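Local coordinates for probable sulfate-binding lipoprotein SubI (Mycobacterium tuberculosis, PDB 6DDN) that probably binds sulfate outside the cell membrane as a lipid-attached solute-binding protein and carries it to an uptake transporter, at residues A[68-73]-A[278-283]; A[96-101]-A[116-121]; A[141-146]-A[252-257]. One frame throughout, in Å; residues are numbered along the deposited sequence.

Contact 1. Residues A[68-73]-A[278-283]; sequences AVIPAF and TAFRNF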
loop_
_atom_site.group_PDB
_atom_site.type_symbol
_atom_site.label_atom_id
_atom_site.label_comp_id
_atom_site.label_asym_id
_atom_site.label_seq_id
_atom_site.Cartn_x
_atom_site.Cartn_y
_atom_site.Cartn_z
ATOM N N ALA A 68 9.465 12.406 4.691
ATOM C CA ALA A 68 10.921 12.358 4.670
ATOM C C ALA A 68 11.503 12.721 3.315
ATOM O O ALA A 68 12.619 13.247 3.251
ATOM C CB ALA A 68 11.416 10.963 5.066
ATOM N N VAL A 69 10.767 12.460 2.235
ATOM C CA VAL A 69 11.268 12.739 0.895
ATOM C C VAL A 69 11.088 14.212 0.540
ATOM O O VAL A 69 11.945 14.811 -0.121
ATOM C CB VAL A 69 10.572 11.814 -0.119
ATOM C CG1 VAL A 69 10.507 12.463 -1.489
ATOM C CG2 VAL A 69 11.285 10.474 -0.188
ATOM N N ILE A 70 9.979 14.819 0.975
ATOM C CA ILE A 70 9.709 16.215 0.624
ATOM C C ILE A 70 10.805 17.155 1.115
ATOM O O ILE A 70 11.254 18.004 0.326
ATOM C CB ILE A 70 8.308 16.623 1.116
ATOM C CG1 ILE A 70 7.231 15.877 0.325
ATOM C CG2 ILE A 70 8.114 18.128 0.997
ATOM C CD1 ILE A 70 5.886 15.836 1.016
ATOM N N PRO A 71 11.277 17.075 2.368
ATOM C CA PRO A 71 12.423 17.918 2.752
ATOM C C PRO A 71 13.647 17.694 1.882
ATOM O O PRO A 71 14.346 18.659 1.544
ATOM C CB PRO A 71 12.679 17.514 4.211
ATOM C CG PRO A 71 11.367 17.023 4.696
ATOM C CD PRO A 71 10.756 16.320 3.523
ATOM N N ALA A 72 13.928 16.446 1.504
ATOM C CA ALA A 72 15.036 16.186 0.590
ATOM C C ALA A 72 14.765 16.778 -0.784
ATOM O O ALA A 72 15.677 17.302 -1.436
ATOM C CB ALA A 72 15.290 14.684 0.481
ATOM N N PHE A 73 13.518 16.696 -1.245
ATOM C CA PHE A 73 13.151 17.335 -2.501
ATOM C C PHE A 73 13.346 18.842 -2.418
ATOM O O PHE A 73 13.931 19.457 -3.316
ATOM C CB PHE A 73 11.704 16.987 -2.849
ATOM C CG PHE A 73 11.187 17.678 -4.072
ATOM C CD1 PHE A 73 11.808 17.507 -5.297
ATOM C CD2 PHE A 73 10.069 18.491 -3.999
ATOM C CE1 PHE A 73 11.325 18.138 -6.426
ATOM C CE2 PHE A 73 9.580 19.117 -5.124
ATOM C CZ PHE A 73 10.210 18.946 -6.339
ATOM N N THR A 278 6.201 16.925 -12.403
ATOM C CA THR A 278 7.110 15.954 -13.004
ATOM C C THR A 278 8.428 15.893 -12.242
ATOM O O THR A 278 8.982 14.807 -12.035
ATOM C CB THR A 278 7.363 16.295 -14.472
ATOM O OG1 THR A 278 6.111 16.412 -15.157
ATOM C CG2 THR A 278 8.202 15.217 -15.139
ATOM N N ALA A 279 8.945 17.049 -11.820
ATOM C CA ALA A 279 10.178 17.064 -11.042
ATOM C C ALA A 279 10.007 16.311 -9.731
ATOM O O ALA A 279 10.892 15.550 -9.323
ATOM C CB ALA A 279 10.618 18.506 -10.784
ATOM N N PHE A 280 8.866 16.495 -9.064
ATOM C CA PHE A 280 8.628 15.803 -7.803
ATOM C C PHE A 280 8.439 14.307 -8.004
ATOM O O PHE A 280 8.800 13.516 -7.125
ATOM C CB PHE A 280 7.411 16.397 -7.096
ATOM C CG PHE A 280 7.236 15.913 -5.688
ATOM C CD1 PHE A 280 8.322 15.813 -4.838
ATOM C CD2 PHE A 280 5.986 15.561 -5.212
ATOM C CE1 PHE A 280 8.165 15.370 -3.540
ATOM C CE2 PHE A 280 5.824 15.117 -3.911
ATOM C CZ PHE A 280 6.914 15.022 -3.076
ATOM N N ARG A 281 7.879 13.896 -9.144
ATOM C CA ARG A 281 7.717 12.471 -9.408
ATOM C C ARG A 281 9.053 11.820 -9.747
ATOM O O ARG A 281 9.384 10.749 -9.223
ATOM C CB ARG A 281 6.716 12.251 -10.543
ATOM C CG ARG A 281 6.542 10.788 -10.911
ATOM C CD ARG A 281 6.146 10.622 -12.362
ATOM N NE ARG A 281 7.240 10.965 -13.265
ATOM C CZ ARG A 281 7.078 11.287 -14.545
ATOM N NH1 ARG A 281 5.862 11.309 -15.074
ATOM N NH2 ARG A 281 8.130 11.587 -15.297
ATOM N N ASN A 282 9.832 12.453 -10.628
ATOM C CA ASN A 282 11.118 11.889 -11.022
ATOM C C ASN A 282 12.098 11.858 -9.857
ATOM O O ASN A 282 12.948 10.963 -9.788
ATOM C CB ASN A 282 11.702 12.684 -12.189
ATOM C CG ASN A 282 10.873 12.551 -13.457
ATOM O OD1 ASN A 282 9.998 11.690 -13.555
ATOM N ND2 ASN A 282 11.148 13.405 -14.437
ATOM N N PHE A 283 11.988 12.812 -8.930
ATOM C CA PHE A 283 12.868 12.820 -7.766
ATOM C C PHE A 283 12.723 11.545 -6.944
ATOM O O PHE A 283 13.676 11.130 -6.277
ATOM C CB PHE A 283 12.578 14.047 -6.900
ATOM C CG PHE A 283 13.450 14.150 -5.681
ATOM C CD1 PHE A 283 14.750 14.618 -5.779
ATOM C CD2 PHE A 283 12.967 13.783 -4.435
ATOM C CE1 PHE A 283 15.554 14.716 -4.658
ATOM C CE2 PHE A 283 13.765 13.878 -3.312
ATOM C CZ PHE A 283 15.060 14.345 -3.423
#
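Helices 63-74 and 274-284 meet steeply crossed, the axes of 68-73 and 278-283 passing 10.8 Å apart at 116° between their chain directions, with Phe73 and Phe283 closest in backbone (CA to CA 6.9 Å). No hydrogen bond spans the gap; three phenylalanines fill it, and their long, flat side chains span the nearly 11 Å between the axes. Phe73 reaches out from the first helix with CG anti to its backbone N (chi1 176°), which carries the ring between the two phenylalanines of the other helix. Phe280 comes over one face of this ring, off centre, with CD1 only 3.3 Å from Phe73 CD2, and its CA lies above the same ring as a CH-pi donor, 4.2 Å from the centroid. The planes of these two rings are inclined at 45°. The face of the Phe283 ring in turn receives Phe73 CA, 3.9 Å from the centroid, while its in-plane edge meets Val69 CG1 at 4.0 Å from CE2. Ile70 uses its CG1 branch against Phe280 CZ, 3.5 Å away. Ala72, with just a methyl, lets the Phe283 ring close in on the helix backbone. Val84 of strand 83-88 touches both Ile70 and Phe280, and helix 287-295 adjoins Val69 and Ala72. The result is an aromatic cluster between helices that pack on the sheet of one lobe, as expected in the type 2 periplasmic binding protein fold.

Contact 2. Residues A[96-101]-A[116-121]; sequences RGVADG and ARLVKA. With SO4 (sulfate ion), chain E.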
loop_
_atom_site.group_PDB
_atom_site.type_symbol
_atom_site.label_atom_id
_atom_site.label_comp_id
_atom_site.label_asym_id
_atom_site.label_seq_id
_atom_site.Cartn_x
_atom_site.Cartn_y
_atom_site.Cartn_z
ATOM N N ARG A 96 -11.581 8.659 -6.143
ATOM C CA ARG A 96 -12.845 9.232 -6.590
ATOM C C ARG A 96 -12.852 10.745 -6.432
ATOM O O ARG A 96 -13.352 11.464 -7.304
ATOM C CB ARG A 96 -14.005 8.605 -5.820
ATOM C CG ARG A 96 -14.359 7.221 -6.307
ATOM C CD ARG A 96 -15.297 6.506 -5.358
ATOM N NE ARG A 96 -15.099 5.063 -5.438
ATOM C CZ ARG A 96 -14.770 4.291 -4.407
ATOM N NH1 ARG A 96 -14.603 2.987 -4.581
ATOM N NH2 ARG A 96 -14.615 4.820 -3.200
ATOM N N GLY A 97 -12.302 11.244 -5.323
ATOM C CA GLY A 97 -12.242 12.682 -5.120
ATOM C C GLY A 97 -11.588 13.407 -6.277
ATOM O O GLY A 97 -12.153 14.349 -6.837
ATOM N N VAL A 98 -10.383 12.974 -6.657
ATOM C CA VAL A 98 -9.675 13.626 -7.755
ATOM C C VAL A 98 -10.409 13.408 -9.071
ATOM O O VAL A 98 -10.459 14.303 -9.924
ATOM C CB VAL A 98 -8.223 13.127 -7.831
ATOM C CG1 VAL A 98 -7.440 13.942 -8.849
ATOM C CG2 VAL A 98 -7.563 13.192 -6.463
ATOM N N ALA A 99 -10.988 12.218 -9.259
ATOM C CA ALA A 99 -11.755 11.954 -10.470
ATOM C C ALA A 99 -12.891 12.949 -10.640
ATOM O O ALA A 99 -13.258 13.287 -11.771
ATOM C CB ALA A 99 -12.304 10.527 -10.447
ATOM N N ASP A 100 -13.449 13.438 -9.536
ATOM C CA ASP A 100 -14.565 14.367 -9.632
ATOM C C ASP A 100 -14.264 15.690 -8.940
ATOM O O ASP A 100 -15.084 16.186 -8.158
ATOM C CB ASP A 100 -15.832 13.728 -9.066
ATOM C CG ASP A 100 -16.465 12.741 -10.031
ATOM O OD1 ASP A 100 -16.855 13.165 -11.140
ATOM O OD2 ASP A 100 -16.567 11.545 -9.684
ATOM N N GLY A 101 -13.101 16.271 -9.221
ATOM C CA GLY A 101 -12.841 17.675 -8.960
ATOM C C GLY A 101 -11.764 17.971 -7.941
ATOM O O GLY A 101 -11.234 19.092 -7.939
ATOM N N ALA A 116 -6.050 3.726 -12.572
ATOM C CA ALA A 116 -6.802 3.492 -13.801
ATOM C C ALA A 116 -8.113 4.266 -13.820
ATOM O O ALA A 116 -8.548 4.713 -14.888
ATOM C CB ALA A 116 -7.063 1.997 -13.977
ATOM N N ARG A 117 -8.760 4.426 -12.663
ATOM C CA ARG A 117 -9.974 5.235 -12.610
ATOM C C ARG A 117 -9.701 6.658 -13.077
ATOM O O ARG A 117 -10.500 7.241 -13.818
ATOM C CB ARG A 117 -10.552 5.238 -11.195
ATOM C CG ARG A 117 -11.763 6.153 -11.033
ATOM C CD ARG A 117 -12.178 6.318 -9.578
ATOM N NE ARG A 117 -12.743 5.093 -9.019
ATOM C CZ ARG A 117 -12.072 4.249 -8.242
ATOM N NH1 ARG A 117 -12.664 3.158 -7.778
ATOM N NH2 ARG A 117 -10.807 4.496 -7.927
ATOM N N LEU A 118 -8.567 7.229 -12.664
ATOM C CA LEU A 118 -8.213 8.574 -13.103
ATOM C C LEU A 118 -7.848 8.606 -14.580
ATOM O O LEU A 118 -8.097 9.611 -15.256
ATOM C CB LEU A 118 -7.061 9.115 -12.261
ATOM C CG LEU A 118 -7.356 9.235 -10.768
ATOM C CD1 LEU A 118 -6.369 10.178 -10.137
ATOM C CD2 LEU A 118 -8.774 9.724 -10.540
ATOM N N VAL A 119 -7.253 7.530 -15.096
ATOM C CA VAL A 119 -6.970 7.459 -16.525
ATOM C C VAL A 119 -8.271 7.394 -17.314
ATOM O O VAL A 119 -8.444 8.090 -18.322
ATOM C CB VAL A 119 -6.060 6.257 -16.835
ATOM C CG1 VAL A 119 -5.661 6.261 -18.299
ATOM C CG2 VAL A 119 -4.829 6.282 -15.952
ATOM N N LYS A 120 -9.211 6.561 -16.857
ATOM C CA LYS A 120 -10.530 6.488 -17.473
ATOM C C LYS A 120 -11.243 7.834 -17.469
ATOM O O LYS A 120 -12.118 8.062 -18.312
ATOM C CB LYS A 120 -11.384 5.448 -16.746
ATOM C CG LYS A 120 -12.336 4.671 -17.636
ATOM C CD LYS A 120 -11.673 3.432 -18.219
ATOM C CE LYS A 120 -12.658 2.617 -19.046
ATOM N NZ LYS A 120 -13.308 3.430 -20.112
ATOM N N ALA A 121 -10.888 8.726 -16.546
ATOM C CA ALA A 121 -11.522 10.030 -16.422
ATOM C C ALA A 121 -10.687 11.154 -17.022
ATOM O O ALA A 121 -11.040 12.325 -16.858
ATOM C CB ALA A 121 -11.819 10.331 -14.951
HETATM S S SO4 E . -16.291 3.796 -8.712
HETATM O O1 SO4 E . -16.242 5.190 -9.139
HETATM O O2 SO4 E . -16.145 3.725 -7.261
HETATM O O3 SO4 E . -17.571 3.210 -9.097
HETATM O O4 SO4 E . -15.209 3.051 -9.349
#
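Arg96 and Arg117 reach one sulfate ion from two neighbouring helices, while Ala99 and Leu118 bring the helices together, their CA atoms 5.6 Å apart. The side chain of Arg96 starts with CB directed away from 116-121, yet it runs extended from CG to NE and returns to the contact. CG lies over a face of the Arg117 guanidinium, 3.8 Å from its NE. CD passes the sulfate at 3.5 Å from O2. NE then gives its proton to the same O2, in a bond modelled so short that its exact length is doubtful. NH1 adds a weak bond to O2 and a hydrogen bond to Leu173 O, and NH2 forms a salt bridge with Asp93, so the tip is held from several directions. Arg117, bent at chi3 (-69°), presents its edge to another oxygen, giving O4 bonds from NE at 3.2 Å and NH1 at 3.0 Å. The two guanidinium planes stand 68° apart. Two long, cationic side chains suit this anion, which probably came from the crystallisation liquor. Behind them Leu118 CD2 meets Ala99 CB at 3.6 Å, a methyl small enough to admit the leucine, and CD1 touches Val98. Gly101, with positive phi, closes helix 91-99 in a Schellman motif; the chain then runs through strand 106-108 to helix 113-120. Ala104 in that link packs against Val98, and Val124, just beyond helix 113-120, against Leu118.

Contact 3. Residues A[141-146]-A[252-257]; sequences VVTFVV and HVTPPQ. With SO4 (sulfate ion), chain G.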
loop_
_atom_site.group_PDB
_atom_site.type_symbol
_atom_site.label_atom_id
_atom_site.label_comp_id
_atom_site.label_asym_id
_atom_site.label_seq_id
_atom_site.Cartn_x
_atom_site.Cartn_y
_atom_site.Cartn_z
ATOM N N VAL A 141 4.960 -5.501 1.552
ATOM C CA VAL A 141 4.380 -6.836 1.568
ATOM C C VAL A 141 3.285 -6.865 2.623
ATOM O O VAL A 141 3.296 -6.088 3.582
ATOM C CB VAL A 141 5.427 -7.935 1.855
ATOM C CG1 VAL A 141 6.412 -8.050 0.708
ATOM C CG2 VAL A 141 6.151 -7.646 3.161
ATOM N N VAL A 142 2.328 -7.772 2.436
ATOM C CA VAL A 142 1.287 -7.966 3.434
ATOM C C VAL A 142 1.889 -8.637 4.661
ATOM O O VAL A 142 2.665 -9.596 4.551
ATOM C CB VAL A 142 0.134 -8.793 2.843
ATOM C CG1 VAL A 142 -0.925 -9.046 3.892
ATOM C CG2 VAL A 142 -0.462 -8.082 1.638
ATOM N N THR A 143 1.540 -8.131 5.841
ATOM C CA THR A 143 2.073 -8.653 7.089
ATOM C C THR A 143 0.974 -8.684 8.142
ATOM O O THR A 143 -0.056 -8.017 8.016
ATOM C CB THR A 143 3.258 -7.816 7.587
ATOM O OG1 THR A 143 3.854 -8.451 8.723
ATOM C CG2 THR A 143 2.794 -6.422 7.975
ATOM N N PHE A 144 1.204 -9.483 9.184
ATOM C CA PHE A 144 0.314 -9.546 10.339
ATOM C C PHE A 144 0.821 -8.567 11.388
ATOM O O PHE A 144 1.880 -8.787 11.979
ATOM C CB PHE A 144 0.270 -10.949 10.938
ATOM C CG PHE A 144 -0.276 -12.003 10.020
ATOM C CD1 PHE A 144 -1.254 -11.703 9.091
ATOM C CD2 PHE A 144 0.179 -13.309 10.112
ATOM C CE1 PHE A 144 -1.757 -12.685 8.258
ATOM C CE2 PHE A 144 -0.320 -14.295 9.281
ATOM C CZ PHE A 144 -1.289 -13.983 8.353
ATOM N N VAL A 145 0.074 -7.501 11.638
ATOM C CA VAL A 145 0.349 -6.700 12.823
ATOM C C VAL A 145 -0.220 -7.429 14.027
ATOM O O VAL A 145 -1.353 -7.927 14.002
ATOM C CB VAL A 145 -0.223 -5.278 12.697
ATOM C CG1 VAL A 145 0.114 -4.476 13.943
ATOM C CG2 VAL A 145 0.349 -4.594 11.478
ATOM N N VAL A 146 0.579 -7.503 15.088
ATOM C CA VAL A 146 0.320 -8.380 16.216
ATOM C C VAL A 146 0.643 -7.610 17.488
ATOM O O VAL A 146 1.400 -6.640 17.477
ATOM C CB VAL A 146 1.159 -9.674 16.112
ATOM C CG1 VAL A 146 2.547 -9.477 16.704
ATOM C CG2 VAL A 146 0.445 -10.829 16.756
ATOM N N HIS A 252 5.153 -7.322 14.316
ATOM C CA HIS A 252 4.574 -7.915 13.121
ATOM C C HIS A 252 5.331 -9.169 12.710
ATOM O O HIS A 252 6.557 -9.240 12.832
ATOM C CB HIS A 252 4.538 -6.916 11.953
ATOM C CG HIS A 252 5.885 -6.550 11.415
ATOM N ND1 HIS A 252 6.682 -5.586 11.996
ATOM C CD2 HIS A 252 6.573 -7.009 10.343
ATOM C CE1 HIS A 252 7.804 -5.473 11.308
ATOM N NE2 HIS A 252 7.763 -6.326 10.300
ATOM N N VAL A 253 4.576 -10.158 12.237
ATOM C CA VAL A 253 5.110 -11.377 11.646
ATOM C C VAL A 253 4.548 -11.490 10.238
ATOM O O VAL A 253 3.335 -11.355 10.039
ATOM C CB VAL A 253 4.747 -12.626 12.470
ATOM C CG1 VAL A 253 5.687 -13.777 12.137
ATOM C CG2 VAL A 253 4.772 -12.315 13.958
ATOM N N THR A 254 5.419 -11.722 9.273
ATOM C CA THR A 254 4.938 -11.935 7.913
ATOM C C THR A 254 4.673 -13.418 7.691
ATOM O O THR A 254 5.544 -14.244 7.984
ATOM C CB THR A 254 5.951 -11.432 6.896
ATOM O OG1 THR A 254 6.358 -10.105 7.248
ATOM C CG2 THR A 254 5.342 -11.409 5.506
ATOM N N PRO A 255 3.494 -13.794 7.197
ATOM C CA PRO A 255 3.234 -15.207 6.946
ATOM C C PRO A 255 4.209 -15.746 5.921
ATOM O O PRO A 255 4.761 -14.985 5.104
ATOM C CB PRO A 255 1.792 -15.212 6.416
ATOM C CG PRO A 255 1.575 -13.837 5.887
ATOM C CD PRO A 255 2.371 -12.937 6.781
ATOM N N PRO A 256 4.475 -17.057 5.942
ATOM C CA PRO A 256 5.429 -17.625 4.972
ATOM C C PRO A 256 5.086 -17.294 3.531
ATOM O O PRO A 256 5.986 -16.994 2.736
ATOM C CB PRO A 256 5.349 -19.131 5.253
ATOM C CG PRO A 256 4.910 -19.221 6.675
ATOM C CD PRO A 256 3.970 -18.071 6.882
ATOM N N GLN A 257 3.808 -17.331 3.174
ATOM C CA GLN A 257 3.338 -16.843 1.886
ATOM C C GLN A 257 2.663 -15.495 2.097
ATOM O O GLN A 257 1.777 -15.366 2.948
ATOM C CB GLN A 257 2.364 -17.824 1.234
ATOM C CG GLN A 257 2.901 -19.236 1.069
ATOM C CD GLN A 257 2.074 -20.056 0.097
ATOM O OE1 GLN A 257 1.851 -19.650 -1.042
ATOM N NE2 GLN A 257 1.609 -21.217 0.547
HETATM S S SO4 G . 0.992 -19.575 4.812
HETATM O O1 SO4 G . 1.052 -18.370 3.997
HETATM O O2 SO4 G . 0.534 -19.212 6.145
HETATM O O3 SO4 G . 0.056 -20.529 4.224
HETATM O O4 SO4 G . 2.324 -20.168 4.882
#
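His252 touches strand 141-146 first through its backbone, its CA-H making a bent contact with Phe144 O, 3.1 Å from CA to O. Its ring, with CG in the crowded position between backbone N and carbonyl carbon (chi1 68°), turns an edge to Thr143, whose OG1 lies near the ring plane 3.5 Å from CD2; ND1 is hydrogen-bonded to Glu244 of helix 237-245. Val253 supplies the regular strand pairing: Phe144 N gives to Val253 O at 3.0 Å with an N-H...O angle of 153°, and Val253 N returns a bond of 3.0 Å to Phe144 O. This is an antiparallel hydrogen-bonded pair, preceded by the non-hydrogen-bonded pair of His252 with Val145, and beta-branched valines suit such extended backbone. Strand 138-147 pairs with both 250-253 and 257-267, and 252-257 carries the chain from the first of these to the second, within a mixed sheet of the solute-binding fold. At Thr254 the strand has ended, and its OG1 lies 3.3 Å from Thr143 OG1, a weak bond in which either hydroxyl may be the donor. The methyl CG2 instead faces Val142 O at 3.4 Å. Pro255 then lays its ring over the face of Phe144, CD standing above the centre 4.0 Å from the centroid; the rigid apolar ring gives CH-pi contact, while Trp157 meets Phe144 edge-to-face. Pro256 bends the chain past a sulfate ion, probably from the crystallisation liquor. Gln257 N donates to sulfate O1 at 3.1 Å, and Trp157 N binds the same ion.

Overall arrangement
Along the chain, contact 1 joins helix 63-74 to the distant helix 274-284 and so encloses both others, contact 2 closing before contact 3 opens. Contacts 1 and 2 have centres 23 Å apart and do not touch; the helices of contact 1 pack on strands 83-88 and 106-108, while strand 106-108 lies in the chain between the two helices of contact 2. Contact 3, its centre 30 Å from contact 1 and 32 Å from contact 2, lies across the chain's centre from both. The long strand 257-267 pairs with both 106-108 and 138-147, linking the two regions. This is consistent with a two-lobed binding protein, contacts 1 and 2 probably lying in one lobe and contact 3 in the other.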